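Local coordinates for protein alanine glyoxylate transaminase (Thermococcus litoralis, PDB 2ZC0) that probably transfers the amino group of alanine to glyoxylate, using pyridoxal 5'-phosphate as cofactor, and works as a homodimer, at residues Ala86-Lys89 with Glu95-Pro98; Met156-Leu161 with Leu201-Lys206; Glu195-Leu200 with Ile211-Ala216. All blocks are in the same frame, centred on the assembly; numbering follows the deposited sequence.

Interaction 1 of 3, residues Ala86-Lys89 with Glu95-Pro98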
loop_
_atom_site.group_PDB
_atom_site.type_symbol
_atom_site.label_atom_id
_atom_site.label_comp_id
_atom_site.label_asym_id
_atom_site.label_seq_id
_atom_site.Cartn_x
_atom_site.Cartn_y
_atom_site.Cartn_z
ATOM N N ALA A 86 5.406 24.808 -29.335
ATOM C CA ALA A 86 5.304 25.265 -30.721
ATOM C C ALA A 86 5.518 24.088 -31.650
ATOM O O ALA A 86 4.853 23.958 -32.678
ATOM C CB ALA A 86 6.359 26.336 -31.003
ATOM N N PHE A 87 6.468 23.238 -31.281
ATOM C CA PHE A 87 6.776 22.055 -32.064
ATOM C C PHE A 87 5.575 21.129 -32.119
ATOM O O PHE A 87 5.307 20.520 -33.147
ATOM C CB PHE A 87 7.975 21.327 -31.459
ATOM C CG PHE A 87 8.209 19.960 -32.032
ATOM C CD1 PHE A 87 7.811 18.824 -31.338
ATOM C CD2 PHE A 87 8.844 19.805 -33.263
ATOM C CE1 PHE A 87 8.044 17.552 -31.856
ATOM C CE2 PHE A 87 9.081 18.537 -33.790
ATOM C CZ PHE A 87 8.682 17.409 -33.087
ATOM N N LEU A 88 4.845 21.028 -31.014
ATOM C CA LEU A 88 3.680 20.153 -30.974
ATOM C C LEU A 88 2.511 20.740 -31.753
ATOM O O LEU A 88 1.772 20.018 -32.421
ATOM C CB LEU A 88 3.266 19.877 -29.522
ATOM C CG LEU A 88 3.844 18.626 -28.838
ATOM C CD1 LEU A 88 5.347 18.580 -29.042
ATOM C CD2 LEU A 88 3.502 18.623 -27.347
ATOM N N LYS A 89 2.342 22.052 -31.668
ATOM C CA LYS A 89 1.255 22.712 -32.371
ATOM C C LYS A 89 1.440 22.627 -33.882
ATOM O O LYS A 89 0.470 22.493 -34.631
ATOM C CB LYS A 89 1.151 24.178 -31.912
ATOM C CG LYS A 89 0.510 25.135 -32.915
ATOM C CD LYS A 89 1.561 25.631 -33.917
ATOM C CE LYS A 89 0.939 26.146 -35.218
ATOM N NZ LYS A 89 1.994 26.447 -36.238
ATOM N N GLU A 95 -2.408 22.024 -29.486
ATOM C CA GLU A 95 -2.359 23.368 -28.922
ATOM C C GLU A 95 -2.255 23.176 -27.407
ATOM O O GLU A 95 -3.253 22.912 -26.743
ATOM C CB GLU A 95 -3.640 24.138 -29.267
ATOM C CG GLU A 95 -3.640 25.607 -28.844
ATOM C CD GLU A 95 -2.746 26.477 -29.721
ATOM O OE1 GLU A 95 -2.907 26.429 -30.964
ATOM O OE2 GLU A 95 -1.891 27.211 -29.170
ATOM N N VAL A 96 -1.046 23.286 -26.869
ATOM C CA VAL A 96 -0.833 23.110 -25.434
ATOM C C VAL A 96 0.023 24.226 -24.864
ATOM O O VAL A 96 0.917 24.731 -25.531
ATOM C CB VAL A 96 -0.099 21.778 -25.129
ATOM C CG1 VAL A 96 1.306 21.821 -25.704
ATOM C CG2 VAL A 96 -0.023 21.548 -23.632
ATOM N N SER A 97 -0.238 24.597 -23.619
ATOM C CA SER A 97 0.541 25.643 -22.970
ATOM C C SER A 97 1.893 25.100 -22.493
ATOM O O SER A 97 2.005 23.948 -22.095
ATOM C CB SER A 97 -0.223 26.205 -21.770
ATOM O OG SER A 97 0.625 27.025 -20.985
ATOM N N PRO A 98 2.942 25.932 -22.532
ATOM C CA PRO A 98 4.269 25.491 -22.088
ATOM C C PRO A 98 4.280 25.131 -20.608
ATOM O O PRO A 98 5.158 24.402 -20.138
ATOM C CB PRO A 98 5.152 26.701 -22.390
ATOM C CG PRO A 98 4.483 27.319 -23.580
ATOM C CD PRO A 98 3.017 27.252 -23.180
#

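Interaction 2 of 3, residues Met156-Leu161 with Leu201-Lys206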
loop_
_atom_site.group_PDB
_atom_site.type_symbol
_atom_site.label_atom_id
_atom_site.label_comp_id
_atom_site.label_asym_id
_atom_site.label_seq_id
_atom_site.Cartn_x
_atom_site.Cartn_y
_atom_site.Cartn_z
ATOM N N MET A 156 -6.692 -0.649 -31.115
ATOM C CA MET A 156 -7.569 -1.239 -30.110
ATOM C C MET A 156 -8.994 -1.414 -30.639
ATOM O O MET A 156 -9.510 -0.554 -31.350
ATOM C CB MET A 156 -7.608 -0.357 -28.847
ATOM C CG MET A 156 -8.434 -0.948 -27.710
ATOM S SD MET A 156 -8.701 0.126 -26.242
ATOM C CE MET A 156 -7.006 0.476 -25.728
ATOM N N ARG A 157 -9.615 -2.536 -30.284
ATOM C CA ARG A 157 -10.992 -2.829 -30.665
ATOM C C ARG A 157 -11.870 -2.110 -29.638
ATOM O O ARG A 157 -12.280 -2.693 -28.623
ATOM C CB ARG A 157 -11.257 -4.344 -30.617
ATOM C CG ARG A 157 -10.731 -5.134 -31.824
ATOM C CD ARG A 157 -11.555 -4.839 -33.080
ATOM N NE ARG A 157 -12.957 -5.191 -32.875
ATOM C CZ ARG A 157 -13.397 -6.437 -32.742
ATOM N NH1 ARG A 157 -14.688 -6.667 -32.544
ATOM N NH2 ARG A 157 -12.545 -7.452 -32.827
ATOM N N VAL A 158 -12.151 -0.837 -29.905
ATOM C CA VAL A 158 -12.955 -0.015 -29.000
ATOM C C VAL A 158 -14.275 -0.666 -28.564
ATOM O O VAL A 158 -14.737 -0.456 -27.437
ATOM C CB VAL A 158 -13.228 1.376 -29.627
ATOM C CG1 VAL A 158 -13.960 2.259 -28.639
ATOM C CG2 VAL A 158 -11.905 2.028 -30.037
ATOM N N ASP A 159 -14.890 -1.460 -29.435
ATOM C CA ASP A 159 -16.141 -2.113 -29.052
ATOM C C ASP A 159 -15.864 -3.131 -27.939
ATOM O O ASP A 159 -16.648 -3.278 -26.997
ATOM C CB ASP A 159 -16.781 -2.809 -30.255
ATOM C CG ASP A 159 -15.858 -3.808 -30.906
ATOM O OD1 ASP A 159 -14.779 -3.406 -31.390
ATOM O OD2 ASP A 159 -16.208 -5.003 -30.933
ATOM N N LEU A 160 -14.741 -3.834 -28.046
ATOM C CA LEU A 160 -14.386 -4.811 -27.029
ATOM C C LEU A 160 -13.951 -4.067 -25.760
ATOM O O LEU A 160 -14.009 -4.604 -24.654
ATOM C CB LEU A 160 -13.275 -5.732 -27.550
ATOM C CG LEU A 160 -13.718 -6.697 -28.664
ATOM C CD1 LEU A 160 -12.517 -7.475 -29.180
ATOM C CD2 LEU A 160 -14.783 -7.656 -28.142
ATOM N N LEU A 161 -13.541 -2.814 -25.933
ATOM C CA LEU A 161 -13.127 -1.981 -24.812
ATOM C C LEU A 161 -14.310 -1.771 -23.860
ATOM O O LEU A 161 -14.187 -1.985 -22.648
ATOM C CB LEU A 161 -12.640 -0.617 -25.317
ATOM C CG LEU A 161 -11.651 0.218 -24.492
ATOM C CD1 LEU A 161 -11.866 1.687 -24.836
ATOM C CD2 LEU A 161 -11.831 -0.014 -22.991
ATOM N N LEU A 201 -12.662 8.241 -27.108
ATOM C CA LEU A 201 -12.956 9.455 -26.360
ATOM C C LEU A 201 -14.392 9.438 -25.829
ATOM O O LEU A 201 -14.644 9.878 -24.709
ATOM C CB LEU A 201 -12.732 10.684 -27.241
ATOM C CG LEU A 201 -11.253 10.971 -27.539
ATOM C CD1 LEU A 201 -11.143 12.142 -28.501
ATOM C CD2 LEU A 201 -10.518 11.283 -26.246
ATOM N N GLU A 202 -15.338 8.927 -26.612
ATOM C CA GLU A 202 -16.724 8.873 -26.143
ATOM C C GLU A 202 -16.846 7.946 -24.929
ATOM O O GLU A 202 -17.468 8.294 -23.928
ATOM C CB GLU A 202 -17.660 8.385 -27.255
ATOM C CG GLU A 202 -17.930 9.393 -28.377
ATOM C CD GLU A 202 -18.655 8.755 -29.558
ATOM O OE1 GLU A 202 -19.657 8.035 -29.321
ATOM O OE2 GLU A 202 -18.229 8.974 -30.720
ATOM N N ILE A 203 -16.249 6.765 -25.029
ATOM C CA ILE A 203 -16.290 5.796 -23.943
ATOM C C ILE A 203 -15.655 6.337 -22.660
ATOM O O ILE A 203 -16.175 6.123 -21.558
ATOM C CB ILE A 203 -15.597 4.495 -24.369
ATOM C CG1 ILE A 203 -16.437 3.838 -25.476
ATOM C CG2 ILE A 203 -15.412 3.568 -23.169
ATOM C CD1 ILE A 203 -15.893 2.521 -25.973
ATOM N N ALA A 204 -14.542 7.050 -22.805
ATOM C CA ALA A 204 -13.874 7.632 -21.651
ATOM C C ALA A 204 -14.840 8.600 -20.979
ATOM O O ALA A 204 -15.008 8.585 -19.756
ATOM C CB ALA A 204 -12.611 8.369 -22.078
ATOM N N SER A 205 -15.485 9.435 -21.786
ATOM C CA SER A 205 -16.434 10.405 -21.260
ATOM C C SER A 205 -17.646 9.704 -20.660
ATOM O O SER A 205 -18.133 10.081 -19.591
ATOM C CB SER A 205 -16.883 11.354 -22.375
ATOM O OG SER A 205 -17.982 12.145 -21.956
ATOM N N LYS A 206 -18.122 8.672 -21.346
ATOM C CA LYS A 206 -19.292 7.922 -20.901
ATOM C C LYS A 206 -19.079 7.231 -19.562
ATOM O O LYS A 206 -19.987 7.162 -18.745
ATOM C CB LYS A 206 -19.680 6.880 -21.964
ATOM C CG LYS A 206 -20.881 6.025 -21.590
ATOM C CD LYS A 206 -21.275 5.100 -22.727
ATOM C CE LYS A 206 -22.469 4.232 -22.353
ATOM N NZ LYS A 206 -22.833 3.314 -23.483
#

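Interaction 3 of 3, residues Glu195-Leu200 with Ile211-Ala216. With PMP (4'-deoxy-4'-aminopyridoxal-5'-phosphate), chain F.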
loop_
_atom_site.group_PDB
_atom_site.type_symbol
_atom_site.label_atom_id
_atom_site.label_comp_id
_atom_site.label_asym_id
_atom_site.label_seq_id
_atom_site.Cartn_x
_atom_site.Cartn_y
_atom_site.Cartn_z
ATOM N N GLU A 195 -11.608 6.990 -36.536
ATOM C CA GLU A 195 -12.949 6.544 -36.169
ATOM C C GLU A 195 -12.963 5.963 -34.748
ATOM O O GLU A 195 -13.848 6.266 -33.948
ATOM C CB GLU A 195 -13.431 5.500 -37.187
ATOM C CG GLU A 195 -14.624 4.656 -36.756
ATOM C CD GLU A 195 -14.977 3.585 -37.788
ATOM O OE1 GLU A 195 -14.043 3.012 -38.402
ATOM O OE2 GLU A 195 -16.187 3.307 -37.978
ATOM N N ARG A 196 -11.969 5.135 -34.437
ATOM C CA ARG A 196 -11.863 4.506 -33.119
ATOM C C ARG A 196 -11.379 5.481 -32.058
ATOM O O ARG A 196 -11.726 5.368 -30.887
ATOM C CB ARG A 196 -10.927 3.303 -33.199
ATOM C CG ARG A 196 -11.545 2.154 -33.969
ATOM C CD ARG A 196 -10.695 0.910 -33.912
ATOM N NE ARG A 196 -11.322 -0.191 -34.633
ATOM C CZ ARG A 196 -10.775 -1.391 -34.784
ATOM N NH1 ARG A 196 -11.420 -2.334 -35.464
ATOM N NH2 ARG A 196 -9.587 -1.649 -34.251
ATOM N N ARG A 197 -10.582 6.447 -32.487
ATOM C CA ARG A 197 -10.058 7.463 -31.595
ATOM C C ARG A 197 -11.217 8.294 -31.046
ATOM O O ARG A 197 -11.217 8.659 -29.873
ATOM C CB ARG A 197 -9.054 8.336 -32.354
ATOM C CG ARG A 197 -7.828 7.544 -32.768
ATOM C CD ARG A 197 -7.084 8.169 -33.914
ATOM N NE ARG A 197 -5.904 8.906 -33.498
ATOM C CZ ARG A 197 -4.654 8.510 -33.718
ATOM N NH1 ARG A 197 -4.426 7.368 -34.357
ATOM N NH2 ARG A 197 -3.630 9.266 -33.301
ATOM N N LYS A 198 -12.219 8.575 -31.874
ATOM C CA LYS A 198 -13.354 9.354 -31.390
ATOM C C LYS A 198 -14.255 8.491 -30.519
ATOM O O LYS A 198 -14.846 8.975 -29.548
ATOM C CB LYS A 198 -14.161 9.940 -32.552
ATOM C CG LYS A 198 -13.477 11.091 -33.299
ATOM C CD LYS A 198 -13.159 12.318 -32.404
ATOM C CE LYS A 198 -14.395 12.994 -31.764
ATOM N NZ LYS A 198 -14.761 12.487 -30.397
ATOM N N ALA A 199 -14.350 7.211 -30.865
ATOM C CA ALA A 199 -15.171 6.278 -30.107
ATOM C C ALA A 199 -14.543 6.049 -28.726
ATOM O O ALA A 199 -15.252 5.909 -27.727
ATOM C CB ALA A 199 -15.281 4.957 -30.863
ATOM N N LEU A 200 -13.213 6.009 -28.679
ATOM C CA LEU A 200 -12.490 5.833 -27.417
ATOM C C LEU A 200 -12.780 7.047 -26.534
ATOM O O LEU A 200 -13.128 6.906 -25.362
ATOM C CB LEU A 200 -10.978 5.699 -27.680
ATOM C CG LEU A 200 -10.020 5.750 -26.478
ATOM C CD1 LEU A 200 -10.448 4.759 -25.407
ATOM C CD2 LEU A 200 -8.595 5.466 -26.949
ATOM N N ILE A 211 -7.368 8.897 -19.895
ATOM C CA ILE A 211 -6.637 8.193 -20.946
ATOM C C ILE A 211 -5.229 8.727 -21.014
ATOM O O ILE A 211 -5.040 9.926 -21.153
ATOM C CB ILE A 211 -7.281 8.450 -22.355
ATOM C CG1 ILE A 211 -8.653 7.798 -22.447
ATOM C CG2 ILE A 211 -6.354 7.959 -23.459
ATOM C CD1 ILE A 211 -9.456 8.258 -23.677
ATOM N N ILE A 212 -4.249 7.839 -20.911
ATOM C CA ILE A 212 -2.842 8.224 -21.022
ATOM C C ILE A 212 -2.436 7.822 -22.439
ATOM O O ILE A 212 -2.339 6.632 -22.739
ATOM C CB ILE A 212 -1.942 7.447 -20.047
ATOM C CG1 ILE A 212 -2.314 7.777 -18.594
ATOM C CG2 ILE A 212 -0.498 7.757 -20.349
ATOM C CD1 ILE A 212 -1.420 7.092 -17.588
ATOM N N GLU A 213 -2.202 8.814 -23.294
ATOM C CA GLU A 213 -1.830 8.605 -24.691
ATOM C C GLU A 213 -0.318 8.627 -24.906
ATOM O O GLU A 213 0.333 9.648 -24.681
ATOM C CB GLU A 213 -2.503 9.689 -25.569
ATOM C CG GLU A 213 -2.122 9.687 -27.061
ATOM C CD GLU A 213 -2.993 10.624 -27.924
ATOM O OE1 GLU A 213 -3.174 10.322 -29.123
ATOM O OE2 GLU A 213 -3.483 11.654 -27.417
ATOM N N ASP A 214 0.224 7.503 -25.365
ATOM C CA ASP A 214 1.652 7.376 -25.627
ATOM C C ASP A 214 1.909 7.791 -27.076
ATOM O O ASP A 214 1.467 7.126 -28.003
ATOM C CB ASP A 214 2.073 5.929 -25.381
ATOM C CG ASP A 214 3.568 5.758 -25.271
ATOM O OD1 ASP A 214 3.987 4.867 -24.512
ATOM O OD2 ASP A 214 4.327 6.478 -25.943
ATOM N N THR A 215 2.633 8.897 -27.240
ATOM C CA THR A 215 2.958 9.486 -28.540
ATOM C C THR A 215 4.407 9.240 -28.976
ATOM O O THR A 215 4.992 10.039 -29.717
ATOM C CB THR A 215 2.735 11.016 -28.498
ATOM O OG1 THR A 215 3.614 11.596 -27.516
ATOM C CG2 THR A 215 1.302 11.339 -28.136
ATOM N N ALA A 216 4.983 8.137 -28.514
ATOM C CA ALA A 216 6.363 7.798 -28.847
ATOM C C ALA A 216 6.671 7.748 -30.348
ATOM O O ALA A 216 7.763 8.124 -30.770
ATOM C CB ALA A 216 6.742 6.465 -28.200
HETATM N N1 PMP F . 6.553 4.326 -25.130
HETATM C C2 PMP F . 6.682 3.352 -26.058
HETATM C C2A PMP F . 5.390 2.791 -26.655
HETATM C C3 PMP F . 7.960 2.881 -26.462
HETATM O O3 PMP F . 8.054 1.877 -27.416
HETATM C C4 PMP F . 9.139 3.457 -25.855
HETATM C C4A PMP F . 10.521 2.943 -26.300
HETATM N N4A PMP F . 11.287 2.323 -25.218
HETATM C C5 PMP F . 8.931 4.563 -24.800
HETATM C C6 PMP F . 7.609 4.953 -24.478
HETATM C C5A PMP F . 10.100 5.261 -24.080
HETATM O O4P PMP F . 10.682 5.835 -24.828
HETATM P P PMP F . 11.926 6.681 -24.099
HETATM O O1P PMP F . 11.830 8.574 -24.086
HETATM O O2P PMP F . 13.479 6.231 -25.118
HETATM O O3P PMP F . 12.219 6.182 -22.380
#

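Interaction 1 of 3, residues Ala86-Lys89 with Glu95-Pro98
K89 and E95 run abreast, both heading in one direction, but their charged ends do not meet. What touches is the shaft of the lysine: CG of K89 comes within 4.1 Å of E95 OE1. Beyond that methylene the lysine bends at chi2 (-85°) and runs away from the glutamate, leaving NZ of K89 7.2 Å from OE1 of E95, too far for a salt bridge. The glutamate does the reverse. Its CB starts off away from the helix, and the bend at chi2 (73°) brings the carboxylate back alongside the lysine. One layer further in, the buried side chain of L88 sets its CD2 against CG1 of V96, a methyl-to-methyl contact of 4.2 Å. Here the chain reverses after helix 78-91 in the class I aminotransferase fold: it leaves the helix, a backbone hydrogen bond joins L88 to L94, and the loop that follows leads into strand 101-104, at one border of the large mixed sheet. L88 and V96 also both press on I259 of the adjoining strand 256-259.

Interaction 2 of 3, residues Met156-Leu161 with Leu201-Lys206
I203 reaches out of helix 194-207 into the angle between V158 and L161, and this one side chain carries the whole contact. Its CB remains on its own helix, more than 4.5 Å from either partner. With chi1 at -67°, CG1 stands anti to the carbonyl carbon, and an extended chi2 (-178°) drives CD1 straight out as the tip of the wedge. CD1 of L161 lies 4.3 Å from both CD1 and CG2 of I203. On the valine side, CD1 of I203 lies 3.3 Å from CG1 of V158, tighter than usual carbon packing and perhaps partly a matter of coordinate precision. CD1 of I203 also comes to 3.5 Å from O of V158. The isoleucine and valine side chains head in opposing directions, each passing alongside the other. The two helices, 158-170 and 194-207, are neighbours on one side of the mixed sheet of this PLP-dependent aminotransferase fold, and L161 continues the apolar layer down to I126 of strand 124-129 and across to L200. R157, the residue just before helix 158-170, holds D159 side-on: NE of R157 bonds OD1 of D159 at 3.0 Å, and NH1 of R157 bonds OD2 of D159 at 2.8 Å in a salt bridge. Both oxygens use their syn lone pairs, although they sit tilted out of the guanidinium plane, one face of which is covered by CD1 of L160. Further along helix 194-207, K206 forms a salt bridge with E162.

Interaction 3 of 3, residues Glu195-Leu200 with Ile211-Ala216
Two buried opposite charges, R197 and E213, come close without pairing: NH2 of R197 is 4.3 Å from OE1 of E213, the oxygen lying well out of the guanidinium plane with no N-H aimed at it. Each is engaged by backbone instead, R197 NH1 by the carbonyl of M192 and the E213 carboxylate by the amides of L230 and K231, so neither needs the other for hydrogen bonds, though the charges probably still attract. Beneath them L200 and I211 meet tip to tip, L200 CG lying 3.8 Å from I211 CD1, and seat helix 194-207 on strand 210-214 within a beta-alpha-beta unit that begins with strand 175-180. The end of strand 210-214 carries D214 and A216 to the cofactor. D214 holds its CG anti to the backbone N (chi1 -165°), which swings OD1 to 2.7 Å from N1 of PMP. OD2 of D214 accepts from the amide N of A216 at 3.1 Å, nearly along its C-O axis, forming an Asx turn, while Y179 OH bonds OD1; together they fix the carboxylate's rotation. CB of A216 lies 3.7 Å from PMP N1. A leucine in place of D214 would probably leave the pyridine nitrogen without its acidic neighbour and the A216 amide without its acceptor. As in related aminotransferases, an aspartate at this nitrogen probably stabilises its protonated form and strengthens the ring as an electron sink.

In the fold
Along the chain interaction 1 comes first; interactions 2 and 3 then alternate, in the order 156-161, 195-200, 201-206, 211-216. These two share helix 194-207, have centres 9 Å apart and touch directly, L161 CD1 lying 3.4 Å from L200 CD1. Interaction 1 stands apart, its centre 26 Å from that of interaction 2 and 18 Å from that of interaction 3. It adjoins strand 101-104 at one border of the mixed sheet, whereas interaction 2 joins helices toward the other border, just after strand 155-156. Interactions 2 and 3 thus tie one helix to its neighbour and pack it on the interior strand that brings D214 to the cofactor.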